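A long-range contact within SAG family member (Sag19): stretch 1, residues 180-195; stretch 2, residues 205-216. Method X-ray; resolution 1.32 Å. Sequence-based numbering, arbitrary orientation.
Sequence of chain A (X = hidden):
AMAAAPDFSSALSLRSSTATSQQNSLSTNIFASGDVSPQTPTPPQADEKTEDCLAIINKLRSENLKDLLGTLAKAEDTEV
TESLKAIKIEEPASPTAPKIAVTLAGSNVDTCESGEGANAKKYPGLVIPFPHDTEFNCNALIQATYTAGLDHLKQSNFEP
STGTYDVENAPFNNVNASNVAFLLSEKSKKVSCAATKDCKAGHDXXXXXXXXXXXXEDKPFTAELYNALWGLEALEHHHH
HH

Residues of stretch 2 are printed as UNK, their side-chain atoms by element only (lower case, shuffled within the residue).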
# COMPACT_ATOMS: atom_id res chain seq x y z
N VAL A 180 5.11 2.52 4.49
CA VAL A 180 5.78 3.83 4.55
C VAL A 180 6.75 3.97 3.38
O VAL A 180 6.86 5.09 2.85
CB VAL A 180 6.51 3.99 5.90
CG1 VAL A 180 7.49 5.14 5.89
CG2 VAL A 180 5.49 4.11 6.98
N ALA A 181 7.44 2.92 3.00
CA ALA A 181 8.36 2.99 1.84
C ALA A 181 7.58 3.41 0.59
O ALA A 181 8.06 4.28 -0.11
CB ALA A 181 9.07 1.68 1.68
N PHE A 182 6.39 2.87 0.39
CA PHE A 182 5.60 3.26 -0.81
C PHE A 182 5.10 4.68 -0.64
O PHE A 182 5.17 5.48 -1.58
CB PHE A 182 4.43 2.32 -1.03
CG PHE A 182 4.81 1.02 -1.66
CD1 PHE A 182 4.86 0.91 -3.04
CD2 PHE A 182 5.15 -0.07 -0.89
CE1 PHE A 182 5.21 -0.29 -3.63
CE2 PHE A 182 5.53 -1.26 -1.48
CZ PHE A 182 5.59 -1.36 -2.86
N LEU A 183 4.59 5.02 0.53
CA LEU A 183 4.02 6.36 0.78
C LEU A 183 5.07 7.44 0.52
O LEU A 183 4.71 8.52 0.03
CB LEU A 183 3.53 6.49 2.22
CG LEU A 183 2.23 5.78 2.53
CD1 LEU A 183 2.03 5.63 4.03
CD2 LEU A 183 1.05 6.54 1.93
N LEU A 184 6.30 7.18 0.93
CA LEU A 184 7.39 8.20 0.90
C LEU A 184 8.36 7.94 -0.24
O LEU A 184 9.49 8.52 -0.20
CB LEU A 184 8.12 8.18 2.24
CG LEU A 184 7.26 8.57 3.43
CD1 LEU A 184 8.13 8.65 4.67
CD2 LEU A 184 6.55 9.89 3.24
N SER A 185 8.00 7.13 -1.22
CA SER A 185 8.91 6.79 -2.35
C SER A 185 9.03 8.00 -3.30
O SER A 185 8.01 8.57 -3.70
CB SER A 185 8.38 5.60 -3.08
OG SER A 185 9.16 5.35 -4.24
N GLU A 186 10.27 8.36 -3.63
CA GLU A 186 10.58 9.28 -4.76
C GLU A 186 10.15 8.64 -6.08
O GLU A 186 9.87 9.38 -6.99
CB GLU A 186 12.09 9.58 -4.77
CG GLU A 186 12.47 10.73 -3.87
CD GLU A 186 12.44 12.09 -4.55
OE1 GLU A 186 11.90 12.19 -5.69
OE2 GLU A 186 12.97 13.04 -3.96
N LYS A 187 10.02 7.32 -6.17
CA LYS A 187 9.50 6.67 -7.41
C LYS A 187 7.98 6.85 -7.52
O LYS A 187 7.48 6.67 -8.62
CB LYS A 187 9.77 5.17 -7.49
CG LYS A 187 11.22 4.75 -7.59
CD LYS A 187 11.37 3.25 -7.54
CE LYS A 187 10.87 2.63 -8.81
NZ LYS A 187 11.36 1.25 -8.99
N SER A 188 7.27 7.14 -6.42
CA SER A 188 5.79 7.31 -6.44
C SER A 188 5.47 8.68 -7.09
O SER A 188 5.94 9.72 -6.58
CB SER A 188 5.19 7.17 -5.04
OG SER A 188 5.40 5.83 -4.52
N LYS A 189 4.70 8.70 -8.19
CA LYS A 189 4.16 9.92 -8.84
C LYS A 189 2.61 9.93 -8.84
O LYS A 189 1.96 10.99 -8.81
CB LYS A 189 4.69 10.01 -10.27
CG LYS A 189 6.21 10.00 -10.40
CD LYS A 189 6.69 9.44 -11.73
CE LYS A 189 8.13 8.95 -11.71
NZ LYS A 189 8.23 7.59 -11.14
N LYS A 190 2.01 8.73 -8.89
CA LYS A 190 0.53 8.61 -8.93
C LYS A 190 0.13 7.45 -8.02
O LYS A 190 0.98 6.57 -7.78
CB LYS A 190 0.05 8.33 -10.36
CG LYS A 190 0.60 9.28 -11.41
CD LYS A 190 -0.06 9.09 -12.74
CE LYS A 190 0.63 9.89 -13.82
NZ LYS A 190 -0.25 9.98 -15.00
N VAL A 191 -1.12 7.47 -7.61
CA VAL A 191 -1.65 6.40 -6.73
C VAL A 191 -3.11 6.13 -7.05
O VAL A 191 -3.86 7.04 -7.39
CB VAL A 191 -1.42 6.76 -5.26
CG1 VAL A 191 -2.19 7.99 -4.83
CG2 VAL A 191 -1.72 5.59 -4.32
N SER A 192 -3.49 4.86 -6.98
CA SER A 192 -4.89 4.42 -7.05
C SER A 192 -5.20 3.56 -5.83
O SER A 192 -4.51 2.56 -5.64
CB SER A 192 -5.14 3.65 -8.31
OG SER A 192 -6.50 3.22 -8.35
N CYS A 193 -6.19 3.95 -5.04
CA CYS A 193 -6.55 3.23 -3.81
C CYS A 193 -7.94 2.63 -3.96
O CYS A 193 -8.81 3.22 -4.60
CB CYS A 193 -6.57 4.16 -2.62
SG CYS A 193 -4.96 4.89 -2.19
N ALA A 194 -8.16 1.48 -3.33
CA ALA A 194 -9.47 0.85 -3.29
C ALA A 194 -9.58 0.01 -2.04
O ALA A 194 -8.54 -0.44 -1.51
CB ALA A 194 -9.71 0.02 -4.52
N ALA A 195 -10.78 -0.21 -1.56
CA ALA A 195 -10.97 -1.06 -0.37
C ALA A 195 -12.18 -1.93 -0.57
O ALA A 195 -13.20 -1.46 -1.13
CB ALA A 195 -11.14 -0.23 0.86
N UNK A 205 -9.87 -5.15 3.12
CA UNK A 205 -8.50 -4.73 2.73
C UNK A 205 -8.57 -3.41 1.97
O UNK A 205 -9.32 -3.30 1.00
c UNK A 205 -7.80 -5.79 1.88
c UNK A 205 -6.42 -5.35 1.42
c UNK A 205 -7.67 -7.09 2.68
N UNK A 206 -7.73 -2.46 2.37
CA UNK A 206 -7.36 -1.27 1.58
C UNK A 206 -6.07 -1.57 0.85
O UNK A 206 -5.08 -1.97 1.50
c UNK A 206 -7.19 -0.08 2.52
c UNK A 206 -7.45 1.78 0.85
c UNK A 206 -6.29 2.18 2.99
c UNK A 206 -6.56 1.17 1.91
N UNK A 207 -6.07 -1.33 -0.45
CA UNK A 207 -4.87 -1.46 -1.29
C UNK A 207 -4.67 -0.17 -2.04
O UNK A 207 -5.62 0.29 -2.70
c UNK A 207 -3.81 -2.81 -3.14
c UNK A 207 -2.67 -2.64 -5.26
c UNK A 207 -1.55 -3.16 -4.70
c UNK A 207 -5.01 -2.62 -2.26
c UNK A 207 -3.83 -2.50 -4.50
c UNK A 207 -1.52 -3.50 -3.38
c UNK A 207 -2.65 -3.32 -2.59
N UNK A 208 -3.48 0.38 -2.01
CA UNK A 208 -3.11 1.53 -2.85
C UNK A 208 -1.93 1.14 -3.72
O UNK A 208 -0.87 0.74 -3.21
c UNK A 208 -2.74 2.74 -2.02
s UNK A 208 -4.03 3.43 -0.96
N UNK A 209 -2.10 1.30 -5.03
CA UNK A 209 -1.06 1.02 -6.02
C UNK A 209 -0.39 2.32 -6.41
O UNK A 209 -1.09 3.26 -6.83
c UNK A 209 0.88 0.23 -10.11
c UNK A 209 -1.64 0.34 -7.27
c UNK A 209 1.24 -1.64 -8.69
c UNK A 209 -0.16 0.64 -9.31
c UNK A 209 1.57 -0.93 -9.82
c UNK A 209 0.17 -1.24 -7.92
o UNK A 209 2.59 -1.37 -10.60
c UNK A 209 -0.54 -0.09 -8.20
N UNK A 210 0.92 2.37 -6.27
CA UNK A 210 1.75 3.54 -6.62
C UNK A 210 2.45 3.28 -7.95
O UNK A 210 3.03 2.22 -8.15
c UNK A 210 2.14 4.17 -4.20
c UNK A 210 0.95 4.82 -1.74
c UNK A 210 1.04 3.50 -2.15
c UNK A 210 1.63 3.18 -3.35
c UNK A 210 2.03 5.49 -3.78
c UNK A 210 1.45 5.81 -2.56
c UNK A 210 2.77 3.81 -5.52
N UNK A 211 2.41 4.28 -8.84
CA UNK A 211 3.17 4.29 -10.10
C UNK A 211 4.28 5.30 -9.88
O UNK A 211 3.97 6.45 -9.61
c UNK A 211 3.08 4.68 -12.58
c UNK A 211 0.15 4.06 -12.55
c UNK A 211 2.27 4.65 -11.28
c UNK A 211 1.05 3.74 -11.38
N UNK A 212 5.56 4.88 -9.96
CA UNK A 212 6.07 3.55 -10.24
C UNK A 212 6.24 2.79 -8.94
O UNK A 212 6.54 3.40 -7.92
o UNK A 212 6.50 3.83 -13.06
o UNK A 212 8.21 5.13 -12.57
c UNK A 212 7.37 4.26 -12.28
c UNK A 212 7.45 3.65 -10.90
N UNK A 213 6.02 1.47 -8.92
CA UNK A 213 6.14 0.70 -7.69
C UNK A 213 7.58 0.52 -7.23
O UNK A 213 8.47 0.30 -8.06
c UNK A 213 5.58 0.64 -10.05
c UNK A 213 5.75 -0.78 -9.56
c UNK A 213 5.54 -0.67 -8.05
N UNK A 214 7.79 0.50 -5.93
CA UNK A 214 9.04 -0.05 -5.37
C UNK A 214 9.16 -1.51 -5.76
O UNK A 214 8.17 -2.26 -5.68
c UNK A 214 10.74 1.90 -3.65
c UNK A 214 9.32 1.44 -3.32
c UNK A 214 9.08 1.42 -1.81
c UNK A 214 9.06 0.06 -3.85
N UNK A 215 10.37 -1.94 -6.09
CA UNK A 215 10.67 -3.34 -6.42
C UNK A 215 11.87 -3.81 -5.61
O UNK A 215 12.64 -2.97 -5.16
c UNK A 215 10.43 -5.19 -11.55
n UNK A 215 9.89 -4.69 -10.45
n UNK A 215 10.52 -6.50 -11.69
c UNK A 215 10.86 -3.46 -7.94
n UNK A 215 10.86 -4.39 -12.52
c UNK A 215 9.60 -3.03 -8.70
c UNK A 215 9.74 -3.26 -10.17
N UNK A 216 12.03 -5.12 -5.50
CA UNK A 216 13.15 -5.75 -4.78
C UNK A 216 14.44 -5.10 -5.28
O UNK A 216 14.62 -4.94 -6.51
c UNK A 216 13.92 -8.01 -3.90
n UNK A 216 14.81 -11.62 -3.38
c UNK A 216 15.02 -10.16 -3.28
c UNK A 216 14.11 -9.45 -4.25
c UNK A 216 13.14 -7.26 -4.96
O HOH W 1 7.12 3.70 -5.19
O HOH W 2 9.25 0.39 -10.70

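Residues 190-195 form a strand that runs antiparallel to the strand at 205-211, with bridges pairing 206-211 with 195-190.

Position 205 has three side-chain carbons, one carrying the other two. None comes near stretch 1, but its backbone O lies 3.1 Å from Ala-195 CA. The early fork identifies Val-205, a beta-branched residue at ease in a strand.

Position 206 has four carbons, forked at the second. One terminal carbon approaches Ala-195 CB and the CB of Cys-193, filling space beside small side chains. This is Leu-206.

At 207 one carbon leads to a ring of six carbons with no heteroatom. The backbone pairs with Ala-194 (207 N to Ala-194 O, 2.8 Å; Ala-194 N to 207 O, 2.9 Å), while the ring leads away from the small Ala-194. This is Phe-207, whose apolar ring suits a buried place.

Position 208 has one carbon and one sulfur, and the sulfur lies 2.1 Å from Cys-193 SG. That is a covalent distance, so the residue is Cys-208. The two CA atoms are 4.0 Å apart in a non-hydrogen-bonded pair, with both side chains on the same face, and the disulfide closes with a chi3 of 108°.

Position 209 carries a six-carbon ring bearing one oxygen. Its backbone N and O bond to Ser-192 O (2.8 Å) and Ser-192 N (2.9 Å), and the ring leads away. This is Tyr-209; its ring suits burial because its hydroxyl is hydrogen-bonded elsewhere in the structure.

Position 210 again has a plain six-carbon ring, on the face shared by Val-191 and the disulfide. Val-191 CG2 sits over one side, 3.6 Å from the nearest ring carbon, and Phe-182 CB covers the opposite side, 3.7 Å from another. A flat, apolar ring suits this slot between aliphatic groups: Phe-210.

Position 211 has four carbons, forked at the first, with one arm two carbons long. Its backbone N bonds to Lys-190 O at 2.9 Å, and its O accepts from Lys-189 N at 2.8 Å. This is Ile-211, its beta branch favouring a strand.

Position 212 has two carbons, the second carrying two oxygens. One oxygen lies 2.8 Å from Lys-189 NZ, and the backbone N donates to Lys-187 O at 2.9 Å. This is Asp-212, preceded by a cis peptide; its carboxylate meets the ammonium in a salt bridge.

At 213 three carbons close onto the backbone N, and the O accepts from Lys-187 NZ at 3.2 Å. This is Pro-213: its ring nitrogen has no hydrogen to donate, but its carbonyl remains free to accept.

Position 214 has four carbons, forked at the second. Its CB lies over the Phe-182 ring, and one terminal carbon reaches Ala-181 CB at 3.5 Å, joining the loop to the helix. The fork suits this apolar reach: Leu-214.

Position 215 has three carbons, a nitrogen and a carbon with two nitrogens. Its backbone N lies 4.4 Å from Lys-187 NZ, while the side-chain end leads away: Arg-215, its charge suited to an exposed place.

Position 216, four carbons ending in nitrogen, makes no contact: Lys-216, likewise suited to exposure.

The contact thus combines a backbone ladder, locked by a disulfide, with apolar packing around Phe-210 and Leu-214, while lysines secure the turn beyond the strand.

Stretch 2 205-216: VLFCYFIDPLRK
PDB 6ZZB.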